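Local coordinates for nuclear protein localization protein 4 homolog (Drosophila melanogaster, PDB 4RV0) that may form part of a complex that binds ubiquitinated proteins and is needed to export misfolded proteins from the endoplasmic reticulum for proteasomal degradation, at residues 10-16 and 73-79; 31-35 and 58-62. All coordinates share one frame; numbering follows the deposited sequence.

Contact 1 (10-16 and 73-79)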
loop_
_atom_site.group_PDB
_atom_site.type_symbol
_atom_site.label_atom_id
_atom_site.label_comp_id
_atom_site.label_asym_id
_atom_site.label_seq_id
_atom_site.Cartn_x
_atom_site.Cartn_y
_atom_site.Cartn_z
ATOM N N ILE B 10 -11.205 11.013 14.821
ATOM C CA ILE B 10 -10.367 9.870 14.468
ATOM C C ILE B 10 -10.191 9.774 12.949
ATOM O O ILE B 10 -10.859 10.480 12.178
ATOM C CB ILE B 10 -10.929 8.532 15.008
ATOM C CG1 ILE B 10 -12.269 8.201 14.352
ATOM C CG2 ILE B 10 -11.032 8.559 16.538
ATOM C CD1 ILE B 10 -12.733 6.791 14.617
ATOM N N LEU B 11 -9.285 8.899 12.525
ATOM C CA LEU B 11 -9.019 8.700 11.111
ATOM C C LEU B 11 -9.610 7.386 10.645
ATOM O O LEU B 11 -9.308 6.320 11.205
ATOM C CB LEU B 11 -7.507 8.733 10.820
ATOM C CG LEU B 11 -7.160 8.087 9.469
ATOM C CD1 LEU B 11 -7.686 8.932 8.326
ATOM C CD2 LEU B 11 -5.683 7.872 9.289
ATOM N N ILE B 12 -10.452 7.456 9.619
ATOM C CA ILE B 12 -10.943 6.248 8.962
ATOM C C ILE B 12 -10.411 6.229 7.541
ATOM O O ILE B 12 -10.560 7.213 6.799
ATOM C CB ILE B 12 -12.478 6.169 8.920
ATOM C CG1 ILE B 12 -13.052 6.127 10.340
ATOM C CG2 ILE B 12 -12.917 4.948 8.124
ATOM C CD1 ILE B 12 -12.535 4.957 11.180
ATOM N N ARG B 13 -9.789 5.116 7.159
ATOM C CA ARG B 13 -9.210 5.000 5.829
ATOM C C ARG B 13 -10.144 4.230 4.919
ATOM O O ARG B 13 -10.609 3.143 5.257
ATOM C CB ARG B 13 -7.847 4.320 5.886
ATOM C CG ARG B 13 -6.844 5.032 6.778
ATOM C CD ARG B 13 -6.144 4.007 7.697
ATOM N NE ARG B 13 -5.117 3.294 6.964
ATOM C CZ ARG B 13 -4.716 2.042 7.176
ATOM N NH1 ARG B 13 -5.248 1.290 8.127
ATOM N NH2 ARG B 13 -3.751 1.543 6.412
ATOM N N VAL B 14 -10.413 4.800 3.755
ATOM C CA VAL B 14 -11.315 4.163 2.812
ATOM C C VAL B 14 -10.562 3.687 1.587
ATOM O O VAL B 14 -10.098 4.504 0.796
ATOM C CB VAL B 14 -12.422 5.108 2.362
ATOM C CG1 VAL B 14 -13.350 4.375 1.381
ATOM C CG2 VAL B 14 -13.178 5.664 3.567
ATOM N N GLN B 15 -10.455 2.374 1.439
ATOM C CA GLN B 15 -9.832 1.770 0.266
ATOM C C GLN B 15 -10.835 1.635 -0.873
ATOM O O GLN B 15 -11.901 1.045 -0.710
ATOM C CB GLN B 15 -9.253 0.403 0.618
ATOM C CG GLN B 15 -8.649 -0.387 -0.564
ATOM C CD GLN B 15 -7.290 0.128 -1.011
ATOM O OE1 GLN B 15 -6.270 -0.174 -0.398
ATOM N NE2 GLN B 15 -7.271 0.898 -2.092
ATOM N N SER B 16 -10.521 2.250 -2.004
ATOM C CA SER B 16 -11.284 2.035 -3.225
ATOM C C SER B 16 -10.311 1.748 -4.374
ATOM O O SER B 16 -9.090 1.689 -4.164
ATOM C CB SER B 16 -12.156 3.259 -3.524
ATOM O OG SER B 16 -11.368 4.341 -3.970
ATOM N N HIS B 73 -9.629 4.321 15.556
ATOM C CA HIS B 73 -8.699 5.221 14.884
ATOM C C HIS B 73 -7.727 4.460 13.977
ATOM O O HIS B 73 -7.037 3.542 14.425
ATOM C CB HIS B 73 -7.904 6.007 15.916
ATOM C CG HIS B 73 -6.911 6.949 15.321
ATOM N ND1 HIS B 73 -7.276 8.009 14.522
ATOM C CD2 HIS B 73 -5.557 6.987 15.401
ATOM C CE1 HIS B 73 -6.195 8.670 14.149
ATOM N NE2 HIS B 73 -5.138 8.066 14.663
ATOM N N GLY B 74 -7.678 4.840 12.704
ATOM C CA GLY B 74 -6.765 4.204 11.766
ATOM C C GLY B 74 -7.306 2.964 11.076
ATOM O O GLY B 74 -6.613 2.377 10.239
ATOM N N ASP B 75 -8.522 2.539 11.414
ATOM C CA ASP B 75 -9.104 1.383 10.733
ATOM C C ASP B 75 -9.314 1.675 9.260
ATOM O O ASP B 75 -9.609 2.811 8.880
ATOM C CB ASP B 75 -10.433 0.959 11.361
ATOM C CG ASP B 75 -10.246 0.090 12.588
ATOM O OD1 ASP B 75 -9.082 -0.132 12.998
ATOM O OD2 ASP B 75 -11.266 -0.351 13.152
HETATM N N MSE B 76 -9.169 0.646 8.433
HETATM C CA MSE B 76 -9.450 0.777 7.015
HETATM C C MSE B 76 -10.753 0.073 6.682
HETATM O O MSE B 76 -10.979 -1.063 7.109
HETATM C CB MSE B 76 -8.317 0.177 6.189
HETATM C CG MSE B 76 -8.456 0.425 4.696
HETATM SE SE MSE B 76 -6.729 0.849 3.863
HETATM C CE MSE B 76 -5.825 -0.844 4.201
ATOM N N VAL B 77 -11.620 0.748 5.938
ATOM C CA VAL B 77 -12.801 0.089 5.383
ATOM C C VAL B 77 -12.663 0.022 3.868
ATOM O O VAL B 77 -11.772 0.658 3.292
ATOM C CB VAL B 77 -14.124 0.768 5.807
ATOM C CG1 VAL B 77 -14.273 0.713 7.307
ATOM C CG2 VAL B 77 -14.163 2.204 5.330
ATOM N N TYR B 78 -13.516 -0.775 3.236
ATOM C CA TYR B 78 -13.374 -1.105 1.822
ATOM C C TYR B 78 -14.614 -0.713 1.053
ATOM O O TYR B 78 -15.731 -1.127 1.389
ATOM C CB TYR B 78 -13.045 -2.598 1.639
ATOM C CG TYR B 78 -11.753 -2.957 2.327
ATOM C CD1 TYR B 78 -10.541 -2.923 1.640
ATOM C CD2 TYR B 78 -11.737 -3.277 3.678
ATOM C CE1 TYR B 78 -9.346 -3.224 2.288
ATOM C CE2 TYR B 78 -10.558 -3.578 4.328
ATOM C CZ TYR B 78 -9.367 -3.550 3.632
ATOM O OH TYR B 78 -8.200 -3.853 4.298
ATOM N N LEU B 79 -14.409 0.088 0.020
ATOM C CA LEU B 79 -15.514 0.601 -0.757
ATOM C C LEU B 79 -15.838 -0.327 -1.917
ATOM O O LEU B 79 -14.952 -0.742 -2.667
ATOM C CB LEU B 79 -15.220 2.037 -1.234
ATOM C CG LEU B 79 -16.352 2.821 -1.915
ATOM C CD1 LEU B 79 -16.197 4.317 -1.677
ATOM C CD2 LEU B 79 -16.427 2.535 -3.424
HETATM O O HOH W 1 -12.722 -1.799 -1.814
#

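Contact 2 (31-35 and 58-62)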
loop_
_atom_site.group_PDB
_atom_site.type_symbol
_atom_site.label_atom_id
_atom_site.label_comp_id
_atom_site.label_asym_id
_atom_site.label_seq_id
_atom_site.Cartn_x
_atom_site.Cartn_y
_atom_site.Cartn_z
ATOM N N LEU B 31 -22.743 6.297 11.495
ATOM C CA LEU B 31 -22.280 5.713 10.243
ATOM C C LEU B 31 -22.791 6.431 8.987
ATOM O O LEU B 31 -22.088 6.467 7.971
ATOM C CB LEU B 31 -22.600 4.216 10.176
ATOM C CG LEU B 31 -21.780 3.269 11.063
ATOM C CD1 LEU B 31 -22.203 1.817 10.832
ATOM C CD2 LEU B 31 -20.291 3.434 10.842
ATOM N N LYS B 32 -24.012 6.971 9.024
ATOM C CA LYS B 32 -24.494 7.742 7.878
ATOM C C LYS B 32 -23.608 8.933 7.580
ATOM O O LYS B 32 -23.358 9.250 6.416
ATOM C CB LYS B 32 -25.939 8.231 8.046
ATOM C CG LYS B 32 -26.352 9.123 6.865
ATOM C CD LYS B 32 -27.823 9.444 6.848
ATOM C CE LYS B 32 -28.189 10.349 5.678
ATOM N NZ LYS B 32 -27.596 11.715 5.713
ATOM N N HIS B 33 -23.136 9.597 8.627
ATOM C CA HIS B 33 -22.252 10.727 8.428
ATOM C C HIS B 33 -20.963 10.295 7.744
ATOM O O HIS B 33 -20.421 11.037 6.927
ATOM C CB HIS B 33 -21.971 11.457 9.743
ATOM C CG HIS B 33 -21.128 12.685 9.577
ATOM N ND1 HIS B 33 -20.042 12.948 10.371
ATOM C CD2 HIS B 33 -21.211 13.706 8.693
ATOM C CE1 HIS B 33 -19.482 14.094 9.994
ATOM N NE2 HIS B 33 -20.177 14.561 8.969
ATOM N N LEU B 34 -20.481 9.096 8.069
ATOM C CA LEU B 34 -19.295 8.550 7.411
ATOM C C LEU B 34 -19.582 8.377 5.925
ATOM O O LEU B 34 -18.786 8.785 5.070
ATOM C CB LEU B 34 -18.872 7.217 8.037
ATOM C CG LEU B 34 -17.673 6.476 7.426
ATOM C CD1 LEU B 34 -16.390 7.303 7.478
ATOM C CD2 LEU B 34 -17.462 5.129 8.136
ATOM N N TYR B 35 -20.736 7.792 5.624
ATOM C CA TYR B 35 -21.161 7.620 4.238
ATOM C C TYR B 35 -21.266 8.967 3.523
ATOM O O TYR B 35 -20.788 9.117 2.394
ATOM C CB TYR B 35 -22.476 6.849 4.158
ATOM C CG TYR B 35 -22.333 5.336 4.147
ATOM C CD1 TYR B 35 -22.367 4.632 2.959
ATOM C CD2 TYR B 35 -22.177 4.616 5.333
ATOM C CE1 TYR B 35 -22.256 3.244 2.939
ATOM C CE2 TYR B 35 -22.065 3.225 5.328
ATOM C CZ TYR B 35 -22.100 2.549 4.124
ATOM O OH TYR B 35 -21.988 1.170 4.090
ATOM N N GLU B 58 -21.038 -5.609 5.805
ATOM C CA GLU B 58 -21.375 -4.254 5.395
ATOM C C GLU B 58 -21.590 -3.366 6.611
ATOM O O GLU B 58 -22.205 -3.776 7.596
ATOM C CB GLU B 58 -22.615 -4.251 4.493
ATOM C CG GLU B 58 -22.958 -2.885 3.910
ATOM C CD GLU B 58 -24.074 -2.942 2.871
ATOM O OE1 GLU B 58 -24.413 -4.046 2.390
ATOM O OE2 GLU B 58 -24.610 -1.866 2.530
ATOM N N LEU B 59 -21.029 -2.163 6.544
ATOM C CA LEU B 59 -21.330 -1.087 7.472
ATOM C C LEU B 59 -22.676 -0.483 7.057
ATOM O O LEU B 59 -22.869 -0.132 5.890
ATOM C CB LEU B 59 -20.241 -0.015 7.414
ATOM C CG LEU B 59 -18.867 -0.188 8.082
ATOM C CD1 LEU B 59 -17.946 -1.102 7.301
ATOM C CD2 LEU B 59 -18.199 1.162 8.220
ATOM N N GLN B 60 -23.619 -0.402 7.989
ATOM C CA GLN B 60 -24.953 0.118 7.674
ATOM C C GLN B 60 -25.025 1.648 7.660
ATOM O O GLN B 60 -24.676 2.298 8.647
ATOM C CB GLN B 60 -25.989 -0.450 8.651
ATOM C CG GLN B 60 -26.033 -1.967 8.655
ATOM C CD GLN B 60 -26.238 -2.548 7.276
ATOM O OE1 GLN B 60 -25.391 -3.288 6.774
ATOM N NE2 GLN B 60 -27.378 -2.246 6.665
ATOM N N ALA B 61 -25.485 2.224 6.553
ATOM C CA ALA B 61 -25.725 3.665 6.497
ATOM C C ALA B 61 -26.779 4.082 7.539
ATOM O O ALA B 61 -27.978 3.971 7.285
ATOM C CB ALA B 61 -26.172 4.063 5.101
ATOM N N SER B 62 -26.302 4.577 8.685
ATOM C CA SER B 62 -27.086 4.845 9.910
ATOM C C SER B 62 -28.266 5.894 9.745
ATOM O O SER B 62 -28.989 5.758 8.755
ATOM C CB SER B 62 -26.072 5.148 11.024
ATOM O OG SER B 62 -25.692 3.961 11.697
#

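Contact 1 (10-16 and 73-79)
Arg-13 bends its chain at chi2 (133°) and chi3 (78°), which turns the guanidinium back across Met-76, a selenomethionine. The SE atom of Met-76, a substitute for sulfur, lies 3.9 Å above the guanidinium plane, nearer its edge than its middle; methionine's long, flexible apolar chain can lie over such a flat group. From the guanidinium edge, Arg-13 NH1 donates to Gly-74 O (2.7 Å), which is tilted somewhat out of its plane. NH2 pairs with an acidic side chain on the chain of another protein.

His-73 meets Leu-11 edge-on; its ND1 accepts from Leu-11 N at 3.0 Å, and the imidazole thus stands in for a strand partner. Gly-74 takes a positive phi, where a beta carbon would jam against the preceding carbonyl. Beyond this turn, strands 10-16 and 76-80 pair in parallel as the central strands of the ubiquitin-like beta-grasp sheet, through Val-77 N to Arg-13 O (2.7 Å) and Leu-79 N to Gln-15 O (2.8 Å), among others. On the opposite sheet face from Arg-13, the branched Val-14 and Val-77 cross with CG2 atoms 4.0 Å apart. Gln-15 brushes CD1 of Tyr-78 with CB and CG, while its amide turns away to Ser-16 O.

Contact 2 (31-35 and 58-62)
Tyr-35 turns one ring face to Ala-61, whose methyl sits over the middle of the ring: CB is 4.1 Å from the centroid and 11° off the normal, a CH-pi contact. The small alanine suits the place, since a single methyl group can settle over the ring while the loop backbone stays close. At the ring's edge the hydroxyl reaches Leu-59 O in a hydrogen bond modelled at 2.4 Å, a length too short to be trusted; Leu-49 N also bonds to this hydroxyl, which therefore links helix, loop and strand.

Leu-59 is the bump that enters the helix side. Its CG stands anti to the carbonyl carbon (chi1 -77°), and CD2 rests in the notch formed by Leu-31 and Leu-34, touching both, 4.1 Å from Leu-31 CD2 and 4.0 Å from Leu-34 CD2. Leu-31 crosses it at about a right angle and Leu-34 more obliquely. Leu-31 also fits against the bend of the loop, its CB 3.2 Å from Gln-60 O and 3.5 Å from Ser-62 OG. Ser-62 CB packs against the helix start, 3.4 Å from Lys-32 N.

The loop 58-62 thus lines one flank of helix 31-41 in this ubiquitin-like domain; Leu-34 touches Ile-23 and Ile-25 of strand 19-25, and Leu-59 pairs through its backbone with Leu-49 of strand 48-50.

In the fold
This chain is the ubiquitin-like domain of a longer protein, to which the export function as a whole belongs. Contact 2 is nested within the chain loop that contact 1 closes, their centres about 13 Å apart on opposite sides of the domain centre. They meet in the hydrophobic interior between sheet and helix: Val-77 CG1 packs 4.1 Å from Leu-59 CD2, and Ile-12 CG2 lies 4.2 Å from Leu-34 CD1. The two faces of contact 1 do different things. One feeds this core, while Leu-11, Arg-13, Gln-15 and Met-76, with His-73 at the end, meet the chain of another protein. Contact 2 touches no other protein chain in the assembly, lying behind the binding face.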